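Side-chain contact in luciferase-like monooxygenase (PDB 4US5), which probably acts as a flavin-dependent monooxygenase, inserting oxygen into a substrate in the manner of the bacterial luciferase family: residues Pro118-Ala121 with Ala122-Asp126. Residues are numbered along the deposited sequence; the frame is centred on the assembly and turned at random.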
ATOM      1  N   PRO B 118      15.424 -18.161  -2.491  1.00 31.20           N
ATOM      2  CA  PRO B 118      14.877 -17.906  -3.821  1.00 30.14           C
ATOM      3  C   PRO B 118      13.853 -16.761  -3.829  1.00 27.15           C
ATOM      4  O   PRO B 118      13.750 -16.002  -4.810  1.00 30.15           O
ATOM      5  CB  PRO B 118      14.217 -19.237  -4.194  1.00 32.29           C
ATOM      6  CG  PRO B 118      14.828 -20.252  -3.278  1.00 34.94           C
ATOM      7  CD  PRO B 118      15.130 -19.522  -2.016  1.00 35.58           C
ATOM      8  N   VAL B 119      13.084 -16.659  -2.750  1.00 27.51           N
ATOM      9  CA  VAL B 119      12.089 -15.615  -2.626  1.00 28.60           C
ATOM     10  C   VAL B 119      12.775 -14.273  -2.479  1.00 25.22           C
ATOM     11  O   VAL B 119      12.427 -13.323  -3.158  1.00 27.69           O
ATOM     12  CB  VAL B 119      11.145 -15.891  -1.441  1.00 27.99           C
ATOM     13  CG1 VAL B 119      10.185 -14.734  -1.238  1.00 28.73           C
ATOM     14  CG2 VAL B 119      10.386 -17.158  -1.689  1.00 29.22           C
ATOM     15  N   PHE B 120      13.760 -14.209  -1.582  1.00 26.88           N
ATOM     16  CA  PHE B 120      14.571 -13.016  -1.391  1.00 29.85           C
ATOM     17  C   PHE B 120      15.148 -12.551  -2.727  1.00 30.79           C
ATOM     18  O   PHE B 120      15.120 -11.367  -3.049  1.00 28.40           O
ATOM     19  CB  PHE B 120      15.698 -13.295  -0.364  1.00 34.07           C
ATOM     20  CG  PHE B 120      16.617 -12.105  -0.102  1.00 38.64           C
ATOM     21  CD1 PHE B 120      17.629 -11.761  -1.012  1.00 40.38           C
ATOM     22  CD2 PHE B 120      16.479 -11.330   1.054  1.00 42.25           C
ATOM     23  CE1 PHE B 120      18.453 -10.676  -0.787  1.00 37.93           C
ATOM     24  CE2 PHE B 120      17.326 -10.246   1.294  1.00 40.35           C
ATOM     25  CZ  PHE B 120      18.307  -9.918   0.362  1.00 40.04           C
ATOM     26  N   ALA B 121      15.724 -13.485  -3.488  1.00 29.21           N
ATOM     27  CA  ALA B 121      16.362 -13.133  -4.758  1.00 26.38           C
ATOM     28  C   ALA B 121      15.336 -12.538  -5.735  1.00 26.97           C
ATOM     29  O   ALA B 121      15.606 -11.537  -6.388  1.00 28.21           O
ATOM     30  CB  ALA B 121      17.021 -14.377  -5.365  1.00 31.21           C
ATOM     31  N   ALA B 122      14.145 -13.150  -5.803  1.00 25.63           N
ATOM     32  CA  ALA B 122      13.048 -12.649  -6.646  1.00 25.23           C
ATOM     33  C   ALA B 122      12.522 -11.250  -6.194  1.00 25.40           C
ATOM     34  O   ALA B 122      12.155 -10.424  -7.022  1.00 25.98           O
ATOM     35  CB  ALA B 122      11.915 -13.660  -6.672  1.00 26.31           C
ATOM     36  N   LEU B 123      12.481 -11.011  -4.881  1.00 25.97           N
ATOM     37  CA  LEU B 123      11.994  -9.714  -4.383  1.00 25.80           C
ATOM     38  C   LEU B 123      13.025  -8.644  -4.670  1.00 28.57           C
ATOM     39  O   LEU B 123      12.671  -7.507  -5.024  1.00 29.99           O
ATOM     40  CB  LEU B 123      11.685  -9.780  -2.896  1.00 23.93           C
ATOM     41  CG  LEU B 123      10.445 -10.625  -2.560  1.00 22.47           C
ATOM     42  CD1 LEU B 123      10.456 -11.082  -1.116  1.00 23.29           C
ATOM     43  CD2 LEU B 123       9.167  -9.837  -2.879  1.00 24.49           C
ATOM     44  N   ARG B 124      14.301  -9.012  -4.573  1.00 29.47           N
ATOM     45  CA  ARG B 124      15.377  -8.072  -4.855  1.00 36.47           C
ATOM     46  C   ARG B 124      15.480  -7.696  -6.300  1.00 36.22           C
ATOM     47  O   ARG B 124      15.764  -6.534  -6.621  1.00 39.02           O
ATOM     48  CB  ARG B 124      16.710  -8.668  -4.436  1.00 41.09           C
ATOM     49  CG  ARG B 124      16.867  -8.816  -2.937  1.00 46.65           C
ATOM     50  CD  ARG B 124      17.091  -7.478  -2.262  1.00 53.18           C
ATOM     51  NE  ARG B 124      18.190  -6.706  -2.856  1.00 57.53           N
ATOM     52  CZ  ARG B 124      18.206  -5.377  -2.975  1.00 57.11           C
ATOM     53  NH1 ARG B 124      17.185  -4.645  -2.545  1.00 55.32           N
ATOM     54  NH2 ARG B 124      19.250  -4.776  -3.533  1.00 62.21           N
ATOM     55  N   ASP B 125      15.344  -8.685  -7.169  1.00 37.66           N
ATOM     56  CA  ASP B 125      15.327  -8.448  -8.608  1.00 45.51           C
ATOM     57  C   ASP B 125      16.632  -7.727  -9.005  1.00 52.69           C
ATOM     58  O   ASP B 125      16.596  -6.589  -9.510  1.00 56.19           O
ATOM     59  CB  ASP B 125      14.106  -7.598  -8.949  1.00 44.76           C
ATOM     60  CG  ASP B 125      13.899  -7.435 -10.437  1.00 49.72           C
ATOM     61  OD1 ASP B 125      13.976  -8.447 -11.160  1.00 49.89           O
ATOM     62  OD2 ASP B 125      13.638  -6.289 -10.877  1.00 52.24           O
ATOM     63  N   ASP B 126      17.768  -8.411  -8.788  1.00 61.46           N
ATOM     64  CA  ASP B 126      19.083  -7.762  -8.499  1.00 64.68           C
ATOM     65  C   ASP B 126      19.117  -7.078  -7.099  1.00 65.11           C
ATOM     66  O   ASP B 126      19.810  -6.074  -6.852  1.00 60.20           O
ATOM     67  CB  ASP B 126      19.482  -6.815  -9.617  1.00 67.03           C
ATOM     68  CG  ASP B 126      20.153  -7.530 -10.756  1.00 72.17           C
ATOM     69  OD1 ASP B 126      19.802  -8.718 -10.974  1.00 73.80           O
ATOM     70  OD2 ASP B 126      21.038  -6.923 -11.416  1.00 73.66           O
TER
HETATM   71  O   HOH W   1      18.059 -10.531  -7.219  1.00 47.66           O
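Two donors grip Ala121 O at the end of helix 117-124: Asp125 N, 3.0 Å away with an N-H...O angle of 163°, and a water at 2.8 Å from this oxygen. The same water accepts a weak bond from Asp126 N, bridging the helix end to the residue after the turn, although Asp126 itself is poorly ordered. One residue back, Arg124 N bonds to Phe120 O at 2.9 Å, and the two side chains run side by side, pointing the same way. The ring reaches its neighbour because Phe120 CG lies anti to the backbone N (chi1 179°). Phe120 CE1 then comes within 3.3 Å of Arg124 CG, and Phe120 CZ lies near Arg124 CD, so the aliphatic part of the arginine, bent at chi2 and chi3, does the touching. Ring and guanidinium planes stand 49° apart, an oblique pairing. A serine in place of Phe120 would probably leave the Arg124 methylenes without this apolar neighbour and their torsions less fixed. On the buried side, Val119 CG1 meets Leu123 CD1 at 3.7 Å, and Leu84 packs against both Phe120 and Leu123. Asp125 turns its carboxylate to Arg140 of the second subunit in a salt bridge. With positive phi at Asp125, this is a helix C-terminus unwinding into a loop at the subunit interface, on the helix that follows strand 105-110 of the TIM-barrel fold.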